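Local coordinates for catalase A (Saccharomyces cerevisiae, PDB 1A4E), which breaks down hydrogen peroxide to water and oxygen at a heme cofactor, probably shielding the cell from peroxide made by peroxisomal oxidases, at residues K86-L91 and T115-E120; F63-V68 and V300-P305; E67-I72 and L293-K298. All blocks are in the same frame, centred on the assembly; numbering follows the deposited sequence.

How the contacts relate
The three contacts sit in the antiparallel beta-barrel of the catalase fold. Strand 112-119 pairs with 87-95 (contact 1), 87-95 with 59-68, and 59-68 with 294-303 (contacts 2 and 3). Contacts 2 and 3 are two parts of one strand pair, with centres about 16 Å apart, and they share E67 and V68. Contact 1 lies about 9 Å from contact 2 and 15 Å from contact 3, centre to centre. Along the chain it lies within the stretch that the other two close. The pairing of 59-68 with 294-303 thus joins an early strand to one more than 200 residues on, in the barrel of this heme enzyme.

Contact 1. Residues K86-L91 and T115-E120; sequences KRTKCL and TKFYTE
K86, just before its strand begins, and E120, just after its strand ends, meet tip to tip. K86 is extended, with CG anti to the backbone N (chi1 -178°), and its NZ lies 3.1 Å from OE1 of E120. This salt bridge uses the syn side of the oxygen, 30° out of the carboxylate plane. NZ is also hydrogen-bonded to A79 O and S82 OG. With an alanine here, the E120 carboxylate would probably lose its positive mate and be set free to turn.

Y118 and K89 cross obliquely, with ring atom CD2 of Y118 4.1 Å from CB of K89. Further along the ring, OH of Y118 comes to 4.0 Å from CB of L91. The same OH is hydrogen-bonded to V358 O, which would limit the swing of the ring.

F117 points to the other side of the sheet, together with C90. CB of C90 is 3.8 Å from CD1 of F117, and T115 CG2 lies over one face of that ring. W126 meets F117 edge-to-face. CG2 of T88 packs on CB of F117 at 3.9 Å and also reaches CG2 of T119.

Behind these side chains, L91 and K116 form an antiparallel hydrogen-bonded pair, and Y118 N donates to K89 O at 3.0 Å. A water then bridges K89 N and Y118 O. The two neighbouring barrel strands are therefore joined by direct bonds at the L91 end. Toward K86 the join passes to a water and the T88 methyl, and then to a pair of opposite charges.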
loop_
_atom_site.group_PDB
_atom_site.type_symbol
_atom_site.label_atom_id
_atom_site.label_comp_id
_atom_site.label_asym_id
_atom_site.label_seq_id
_atom_site.Cartn_x
_atom_site.Cartn_y
_atom_site.Cartn_z
ATOM N N LYS B 86 -3.458 -40.819 11.743
ATOM C CA LYS B 86 -3.196 -39.458 12.168
ATOM C C LYS B 86 -3.812 -38.460 11.204
ATOM O O LYS B 86 -3.611 -38.512 9.991
ATOM C CB LYS B 86 -1.704 -39.254 12.243
ATOM C CG LYS B 86 -1.241 -37.889 12.712
ATOM C CD LYS B 86 0.239 -37.990 12.994
ATOM C CE LYS B 86 0.713 -36.683 13.578
ATOM N NZ LYS B 86 1.993 -36.892 14.223
ATOM N N ARG B 87 -4.634 -37.582 11.779
ATOM C CA ARG B 87 -5.282 -36.531 11.017
ATOM C C ARG B 87 -4.613 -35.185 11.211
ATOM O O ARG B 87 -4.115 -34.842 12.280
ATOM C CB ARG B 87 -6.728 -36.395 11.415
ATOM C CG ARG B 87 -7.540 -37.606 11.017
ATOM C CD ARG B 87 -8.971 -37.373 11.428
ATOM N NE ARG B 87 -9.766 -38.523 11.052
ATOM C CZ ARG B 87 -11.090 -38.457 10.924
ATOM N NH1 ARG B 87 -11.763 -37.325 11.137
ATOM N NH2 ARG B 87 -11.745 -39.547 10.529
ATOM N N THR B 88 -4.592 -34.436 10.117
ATOM C CA THR B 88 -4.024 -33.100 10.078
ATOM C C THR B 88 -5.072 -32.242 9.399
ATOM O O THR B 88 -5.532 -32.586 8.311
ATOM C CB THR B 88 -2.722 -33.112 9.268
ATOM O OG1 THR B 88 -1.819 -33.891 10.043
ATOM C CG2 THR B 88 -2.145 -31.735 8.992
ATOM N N LYS B 89 -5.478 -31.131 10.021
ATOM C CA LYS B 89 -6.480 -30.259 9.430
ATOM C C LYS B 89 -5.906 -29.569 8.190
ATOM O O LYS B 89 -4.704 -29.306 8.097
ATOM C CB LYS B 89 -6.919 -29.232 10.470
ATOM C CG LYS B 89 -8.064 -28.353 9.971
ATOM C CD LYS B 89 -8.378 -27.205 10.914
ATOM C CE LYS B 89 -9.196 -26.165 10.166
ATOM N NZ LYS B 89 -9.542 -25.053 11.032
ATOM N N CYS B 90 -6.760 -29.338 7.191
ATOM C CA CYS B 90 -6.314 -28.659 5.997
ATOM C C CYS B 90 -7.343 -27.698 5.419
ATOM O O CYS B 90 -8.510 -27.685 5.817
ATOM C CB CYS B 90 -5.932 -29.707 4.954
ATOM S SG CYS B 90 -7.315 -30.619 4.230
ATOM N N LEU B 91 -6.886 -26.852 4.491
ATOM C CA LEU B 91 -7.725 -25.924 3.753
ATOM C C LEU B 91 -7.358 -26.071 2.288
ATOM O O LEU B 91 -6.188 -26.003 1.929
ATOM C CB LEU B 91 -7.472 -24.463 4.186
ATOM C CG LEU B 91 -7.955 -23.317 3.267
ATOM C CD1 LEU B 91 -9.472 -23.246 3.191
ATOM C CD2 LEU B 91 -7.416 -22.020 3.814
ATOM N N THR B 115 -3.522 -27.067 -1.283
ATOM C CA THR B 115 -3.936 -27.503 0.046
ATOM C C THR B 115 -2.901 -27.076 1.084
ATOM O O THR B 115 -1.693 -27.207 0.885
ATOM C CB THR B 115 -4.122 -29.044 0.055
ATOM O OG1 THR B 115 -5.055 -29.342 -0.973
ATOM C CG2 THR B 115 -4.685 -29.588 1.346
ATOM N N LYS B 116 -3.407 -26.508 2.184
ATOM C CA LYS B 116 -2.608 -26.064 3.310
ATOM C C LYS B 116 -2.857 -27.029 4.451
ATOM O O LYS B 116 -3.999 -27.237 4.838
ATOM C CB LYS B 116 -3.029 -24.671 3.734
ATOM C CG LYS B 116 -2.264 -24.133 4.943
ATOM C CD LYS B 116 -2.701 -22.719 5.300
ATOM C CE LYS B 116 -2.486 -21.775 4.134
ATOM N NZ LYS B 116 -1.075 -21.681 3.835
ATOM N N PHE B 117 -1.800 -27.609 5.003
ATOM C CA PHE B 117 -1.894 -28.569 6.082
ATOM C C PHE B 117 -1.311 -27.901 7.308
ATOM O O PHE B 117 -0.204 -27.364 7.274
ATOM C CB PHE B 117 -1.081 -29.823 5.776
ATOM C CG PHE B 117 -1.494 -30.567 4.518
ATOM C CD1 PHE B 117 -2.567 -31.465 4.558
ATOM C CD2 PHE B 117 -0.786 -30.365 3.327
ATOM C CE1 PHE B 117 -2.929 -32.160 3.407
ATOM C CE2 PHE B 117 -1.156 -31.065 2.184
ATOM C CZ PHE B 117 -2.225 -31.962 2.221
ATOM N N TYR B 118 -2.060 -27.939 8.402
ATOM C CA TYR B 118 -1.639 -27.327 9.645
ATOM C C TYR B 118 -0.963 -28.395 10.472
ATOM O O TYR B 118 -1.585 -28.996 11.354
ATOM C CB TYR B 118 -2.858 -26.777 10.382
ATOM C CG TYR B 118 -3.610 -25.724 9.589
ATOM C CD1 TYR B 118 -3.134 -24.412 9.520
ATOM C CD2 TYR B 118 -4.787 -26.078 8.927
ATOM C CE1 TYR B 118 -3.837 -23.453 8.787
ATOM C CE2 TYR B 118 -5.492 -25.126 8.191
ATOM C CZ TYR B 118 -5.009 -23.821 8.131
ATOM O OH TYR B 118 -5.704 -22.880 7.412
ATOM N N THR B 119 0.314 -28.660 10.184
ATOM C CA THR B 119 1.020 -29.718 10.900
ATOM C C THR B 119 1.753 -29.207 12.149
ATOM O O THR B 119 1.920 -28.000 12.353
ATOM C CB THR B 119 2.031 -30.442 9.946
ATOM O OG1 THR B 119 3.269 -29.760 10.049
ATOM C CG2 THR B 119 1.594 -30.456 8.483
ATOM N N GLU B 120 2.233 -30.137 12.985
ATOM C CA GLU B 120 2.975 -29.819 14.205
ATOM C C GLU B 120 4.361 -29.262 13.921
ATOM O O GLU B 120 5.052 -28.852 14.851
ATOM C CB GLU B 120 3.165 -31.044 15.058
ATOM C CG GLU B 120 1.894 -31.827 15.279
ATOM C CD GLU B 120 2.176 -33.303 15.484
ATOM O OE1 GLU B 120 2.840 -33.907 14.637
ATOM O OE2 GLU B 120 1.721 -33.845 16.490
HETATM O O HOH W 1 -3.937 -30.216 12.561
#

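Contact 2. Residues F63-V68 and V300-P305; sequences FGYFEV and VLNENP
The Y65 ring and the V300 side chain run alongside each other in the same direction. CB of V300 sits over one face of the Y65 ring, 4.1 Å from the ring centroid, in a CH-pi contact. N302 meets the edge of this ring, with ND2 3.6 Å from CE1 of Y65. With CG of Y65 between the backbone N and the carbonyl carbon (chi1 61°), the ring swings onto V300 of the partner strand. R87 covers the opposite face in a cation-pi contact.

The edge of the F63 ring meets P305, with CE2 of F63 4.1 Å from CA of P305.

The backbone sets these positions. Y65 and V300 are an antiparallel hydrogen-bonded pair, N of each 3.0 Å from O of the other. F63 N donates to E303 O at 2.8 Å. N302 and E303 both face F63 in a classic beta bulge, and F63 O receives E303 N and, weakly, N302 N. G64, between F63 and Y65, has its CA 3.1 Å from V300 O, with no room for a side chain there.

Farther out, L301 packs on W260, and P305 O accepts a hydrogen bond from Q154 of a neighbouring subunit. The pairing of strands 59-68 and 294-303 in the catalase beta-barrel, away from the catalytic residues, thus rests on a backbone ladder, a ring between aliphatic and cationic groups, and a terminal bulge.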
loop_
_atom_site.group_PDB
_atom_site.type_symbol
_atom_site.label_atom_id
_atom_site.label_comp_id
_atom_site.label_asym_id
_atom_site.label_seq_id
_atom_site.Cartn_x
_atom_site.Cartn_y
_atom_site.Cartn_z
ATOM N N PHE B 63 -12.605 -26.408 4.070
ATOM C CA PHE B 63 -11.753 -27.026 5.078
ATOM C C PHE B 63 -12.056 -28.514 5.156
ATOM O O PHE B 63 -13.129 -28.967 4.760
ATOM C CB PHE B 63 -11.992 -26.427 6.472
ATOM C CG PHE B 63 -11.612 -24.958 6.584
ATOM C CD1 PHE B 63 -10.287 -24.602 6.867
ATOM C CD2 PHE B 63 -12.589 -23.968 6.408
ATOM C CE1 PHE B 63 -9.937 -23.251 6.965
ATOM C CE2 PHE B 63 -12.229 -22.622 6.508
ATOM C CZ PHE B 63 -10.908 -22.266 6.790
ATOM N N GLY B 64 -11.090 -29.271 5.675
ATOM C CA GLY B 64 -11.231 -30.699 5.859
ATOM C C GLY B 64 -10.047 -31.258 6.607
ATOM O O GLY B 64 -9.498 -30.606 7.492
ATOM N N TYR B 65 -9.647 -32.482 6.265
ATOM C CA TYR B 65 -8.493 -33.108 6.894
ATOM C C TYR B 65 -7.813 -34.105 5.968
ATOM O O TYR B 65 -8.390 -34.592 4.998
ATOM C CB TYR B 65 -8.897 -33.839 8.190
ATOM C CG TYR B 65 -9.905 -34.974 8.023
ATOM C CD1 TYR B 65 -11.277 -34.711 8.079
ATOM C CD2 TYR B 65 -9.452 -36.282 7.797
ATOM C CE1 TYR B 65 -12.197 -35.747 7.905
ATOM C CE2 TYR B 65 -10.367 -37.321 7.621
ATOM C CZ TYR B 65 -11.731 -37.043 7.677
ATOM O OH TYR B 65 -12.630 -38.069 7.499
ATOM N N PHE B 66 -6.551 -34.368 6.292
ATOM C CA PHE B 66 -5.765 -35.402 5.663
ATOM C C PHE B 66 -5.656 -36.494 6.722
ATOM O O PHE B 66 -5.408 -36.211 7.892
ATOM C CB PHE B 66 -4.372 -34.892 5.305
ATOM C CG PHE B 66 -3.424 -35.991 4.824
ATOM C CD1 PHE B 66 -3.494 -36.465 3.507
ATOM C CD2 PHE B 66 -2.493 -36.545 5.709
ATOM C CE1 PHE B 66 -2.637 -37.484 3.084
ATOM C CE2 PHE B 66 -1.640 -37.563 5.277
ATOM C CZ PHE B 66 -1.711 -38.036 3.968
ATOM N N GLU B 67 -5.841 -37.756 6.325
ATOM C CA GLU B 67 -5.690 -38.886 7.230
ATOM C C GLU B 67 -4.658 -39.841 6.647
ATOM O O GLU B 67 -4.742 -40.182 5.473
ATOM C CB GLU B 67 -7.013 -39.617 7.388
ATOM C CG GLU B 67 -6.965 -40.641 8.521
ATOM C CD GLU B 67 -8.247 -41.438 8.711
ATOM O OE1 GLU B 67 -9.297 -40.842 8.945
ATOM O OE2 GLU B 67 -8.193 -42.662 8.628
ATOM N N VAL B 68 -3.664 -40.276 7.427
ATOM C CA VAL B 68 -2.683 -41.257 6.970
ATOM C C VAL B 68 -3.356 -42.626 6.985
ATOM O O VAL B 68 -3.994 -42.996 7.970
ATOM C CB VAL B 68 -1.455 -41.294 7.907
ATOM C CG1 VAL B 68 -0.440 -42.307 7.402
ATOM C CG2 VAL B 68 -0.818 -39.921 7.967
ATOM N N VAL B 300 -10.259 -35.456 2.882
ATOM C CA VAL B 300 -11.713 -35.321 2.894
ATOM C C VAL B 300 -12.016 -33.841 3.130
ATOM O O VAL B 300 -11.415 -33.217 4.004
ATOM C CB VAL B 300 -12.357 -36.156 4.038
ATOM C CG1 VAL B 300 -13.879 -36.064 3.958
ATOM C CG2 VAL B 300 -11.935 -37.604 3.932
ATOM N N LEU B 301 -12.895 -33.228 2.338
ATOM C CA LEU B 301 -13.297 -31.852 2.585
ATOM C C LEU B 301 -14.719 -31.908 3.129
ATOM O O LEU B 301 -15.665 -32.301 2.448
ATOM C CB LEU B 301 -13.235 -31.044 1.291
ATOM C CG LEU B 301 -11.872 -30.877 0.618
ATOM C CD1 LEU B 301 -12.060 -30.039 -0.622
ATOM C CD2 LEU B 301 -10.873 -30.202 1.547
ATOM N N ASN B 302 -14.861 -31.523 4.398
ATOM C CA ASN B 302 -16.122 -31.670 5.101
ATOM C C ASN B 302 -16.661 -30.427 5.798
ATOM O O ASN B 302 -17.600 -30.527 6.593
ATOM C CB ASN B 302 -15.957 -32.799 6.118
ATOM C CG ASN B 302 -14.947 -32.533 7.229
ATOM O OD1 ASN B 302 -14.209 -31.545 7.257
ATOM N ND2 ASN B 302 -14.909 -33.452 8.189
ATOM N N GLU B 303 -16.089 -29.253 5.510
ATOM C CA GLU B 303 -16.493 -28.025 6.173
ATOM C C GLU B 303 -16.389 -26.816 5.260
ATOM O O GLU B 303 -15.351 -26.527 4.672
ATOM C CB GLU B 303 -15.618 -27.807 7.395
ATOM C CG GLU B 303 -16.113 -26.719 8.330
ATOM C CD GLU B 303 -15.101 -26.305 9.392
ATOM O OE1 GLU B 303 -14.511 -27.165 10.043
ATOM O OE2 GLU B 303 -14.897 -25.102 9.561
ATOM N N ASN B 304 -17.507 -26.110 5.114
ATOM C CA ASN B 304 -17.536 -24.873 4.361
ATOM C C ASN B 304 -16.968 -23.700 5.158
ATOM O O ASN B 304 -17.109 -23.661 6.384
ATOM C CB ASN B 304 -18.964 -24.578 3.962
ATOM C CG ASN B 304 -19.412 -25.386 2.761
ATOM O OD1 ASN B 304 -18.677 -25.575 1.791
ATOM N ND2 ASN B 304 -20.653 -25.863 2.790
ATOM N N PRO B 305 -16.297 -22.720 4.535
ATOM C CA PRO B 305 -15.891 -21.465 5.169
ATOM C C PRO B 305 -17.092 -20.688 5.692
ATOM O O PRO B 305 -18.190 -20.800 5.139
ATOM C CB PRO B 305 -15.135 -20.715 4.082
ATOM C CG PRO B 305 -14.615 -21.828 3.202
ATOM C CD PRO B 305 -15.818 -22.762 3.156
#

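Contact 3. Residues E67-I72 and L293-K298; sequences EVTDDI and LRRVGK
R294 reaches D71 and I72 with an extended side chain. Its NH2 donates to D71 O at 3.0 Å and also makes a salt bridge to D74. NE bonds to a water that donates to both D71 O and R295 O. CG2 of I72 packs against NE.

R295 bends at chi3 (40°), which brings its guanidinium under the D70 carboxylate, the two planes 87° apart. OD1 of D70 is 2.8 Å from NH1 of R295 but lies over the guanidinium face, so charge holds the pair and no N-H points at the oxygen. T69 OG1 donates to the same OD1 at 3.0 Å.

V296 O accepts from T69 N and D70 N, both at 3.1 Å. CG1 of V296 lies 3.6 Å from CD1 of I72. V296 and G297 both face V262 in a classic beta bulge. G297 brings its CA to 3.2 Å from E67 O, where a CB would clash.

K298 and E67 form a hydrogen-bonded pair, and K298 NZ turns to D222. The E67 carboxylate goes to R87. Strand 59-68 ends after two antiparallel pairs, E67 with K298 and V68 with G297, and its chain leaves the catalase barrel as a loop over the partner strand. Loop 69-72 is then held by two backbone bonds to one carbonyl, an arginine bond and a water at D71 O, one salt bridge and an apolar contact.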
loop_
_atom_site.group_PDB
_atom_site.type_symbol
_atom_site.label_atom_id
_atom_site.label_comp_id
_atom_site.label_asym_id
_atom_site.label_seq_id
_atom_site.Cartn_x
_atom_site.Cartn_y
_atom_site.Cartn_z
ATOM N N GLU B 67 -5.841 -37.756 6.325
ATOM C CA GLU B 67 -5.690 -38.886 7.230
ATOM C C GLU B 67 -4.658 -39.841 6.647
ATOM O O GLU B 67 -4.742 -40.182 5.473
ATOM C CB GLU B 67 -7.013 -39.617 7.388
ATOM C CG GLU B 67 -6.965 -40.641 8.521
ATOM C CD GLU B 67 -8.247 -41.438 8.711
ATOM O OE1 GLU B 67 -9.297 -40.842 8.945
ATOM O OE2 GLU B 67 -8.193 -42.662 8.628
ATOM N N VAL B 68 -3.664 -40.276 7.427
ATOM C CA VAL B 68 -2.683 -41.257 6.970
ATOM C C VAL B 68 -3.356 -42.626 6.985
ATOM O O VAL B 68 -3.994 -42.996 7.970
ATOM C CB VAL B 68 -1.455 -41.294 7.907
ATOM C CG1 VAL B 68 -0.440 -42.307 7.402
ATOM C CG2 VAL B 68 -0.818 -39.921 7.967
ATOM N N THR B 69 -3.280 -43.386 5.892
ATOM C CA THR B 69 -3.862 -44.724 5.879
ATOM C C THR B 69 -2.806 -45.794 5.633
ATOM O O THR B 69 -3.041 -46.975 5.888
ATOM C CB THR B 69 -4.983 -44.818 4.804
ATOM O OG1 THR B 69 -4.440 -44.491 3.534
ATOM C CG2 THR B 69 -6.135 -43.887 5.143
ATOM N N ASP B 70 -1.623 -45.416 5.143
ATOM C CA ASP B 70 -0.554 -46.366 4.886
ATOM C C ASP B 70 0.788 -45.815 5.322
ATOM O O ASP B 70 1.039 -44.607 5.309
ATOM C CB ASP B 70 -0.446 -46.703 3.407
ATOM C CG ASP B 70 -1.706 -47.305 2.814
ATOM O OD1 ASP B 70 -2.588 -46.532 2.460
ATOM O OD2 ASP B 70 -1.805 -48.528 2.705
ATOM N N ASP B 71 1.673 -46.735 5.701
ATOM C CA ASP B 71 2.996 -46.364 6.143
ATOM C C ASP B 71 3.900 -45.952 4.992
ATOM O O ASP B 71 4.047 -46.693 4.019
ATOM C CB ASP B 71 3.632 -47.527 6.892
ATOM C CG ASP B 71 4.968 -47.150 7.511
ATOM O OD1 ASP B 71 5.015 -46.153 8.219
ATOM O OD2 ASP B 71 5.960 -47.834 7.277
ATOM N N ILE B 72 4.430 -44.725 5.080
ATOM C CA ILE B 72 5.448 -44.236 4.167
ATOM C C ILE B 72 6.569 -43.610 4.987
ATOM O O ILE B 72 7.319 -42.782 4.470
ATOM C CB ILE B 72 4.959 -43.144 3.139
ATOM C CG1 ILE B 72 4.313 -41.944 3.819
ATOM C CG2 ILE B 72 4.025 -43.832 2.141
ATOM C CD1 ILE B 72 4.356 -40.723 2.874
ATOM N N LEU B 293 1.964 -46.428 -8.351
ATOM C CA LEU B 293 1.424 -45.538 -7.339
ATOM C C LEU B 293 1.380 -46.253 -6.000
ATOM O O LEU B 293 0.786 -47.315 -5.870
ATOM C CB LEU B 293 0.016 -45.078 -7.721
ATOM C CG LEU B 293 -0.170 -44.298 -9.018
ATOM C CD1 LEU B 293 -1.582 -43.747 -9.076
ATOM C CD2 LEU B 293 0.811 -43.152 -9.087
ATOM N N ARG B 294 2.104 -45.700 -5.032
ATOM C CA ARG B 294 2.127 -46.225 -3.678
ATOM C C ARG B 294 1.155 -45.392 -2.853
ATOM O O ARG B 294 1.191 -44.161 -2.940
ATOM C CB ARG B 294 3.546 -46.113 -3.161
ATOM C CG ARG B 294 3.682 -46.572 -1.727
ATOM C CD ARG B 294 5.122 -46.565 -1.280
ATOM N NE ARG B 294 5.145 -46.864 0.136
ATOM C CZ ARG B 294 6.282 -47.029 0.792
ATOM N NH1 ARG B 294 7.462 -46.939 0.192
ATOM N NH2 ARG B 294 6.244 -47.286 2.092
ATOM N N ARG B 295 0.274 -45.994 -2.048
ATOM C CA ARG B 295 -0.725 -45.225 -1.316
ATOM C C ARG B 295 -0.237 -44.608 -0.009
ATOM O O ARG B 295 0.540 -45.195 0.739
ATOM C CB ARG B 295 -1.938 -46.127 -1.070
ATOM C CG ARG B 295 -3.176 -45.406 -0.529
ATOM C CD ARG B 295 -4.465 -46.199 -0.686
ATOM N NE ARG B 295 -4.259 -47.612 -0.420
ATOM C CZ ARG B 295 -4.588 -48.191 0.727
ATOM N NH1 ARG B 295 -5.144 -47.519 1.729
ATOM N NH2 ARG B 295 -4.298 -49.471 0.887
ATOM N N VAL B 296 -0.691 -43.374 0.249
ATOM C CA VAL B 296 -0.304 -42.615 1.426
ATOM C C VAL B 296 -1.482 -42.367 2.359
ATOM O O VAL B 296 -1.417 -42.733 3.533
ATOM C CB VAL B 296 0.304 -41.261 1.014
ATOM C CG1 VAL B 296 0.817 -40.538 2.261
ATOM C CG2 VAL B 296 1.450 -41.466 0.041
ATOM N N GLY B 297 -2.557 -41.734 1.873
ATOM C CA GLY B 297 -3.682 -41.416 2.735
ATOM C C GLY B 297 -4.859 -40.780 2.027
ATOM O O GLY B 297 -5.038 -40.979 0.833
ATOM N N LYS B 298 -5.675 -40.000 2.748
ATOM C CA LYS B 298 -6.893 -39.402 2.199
ATOM C C LYS B 298 -7.025 -37.921 2.494
ATOM O O LYS B 298 -6.584 -37.456 3.543
ATOM C CB LYS B 298 -8.177 -39.989 2.774
ATOM C CG LYS B 298 -8.283 -41.486 2.917
ATOM C CD LYS B 298 -9.609 -42.005 2.366
ATOM C CE LYS B 298 -9.681 -41.833 0.846
ATOM N NZ LYS B 298 -10.575 -42.813 0.261
HETATM O O HOH W 2 2.217 -47.159 1.453
#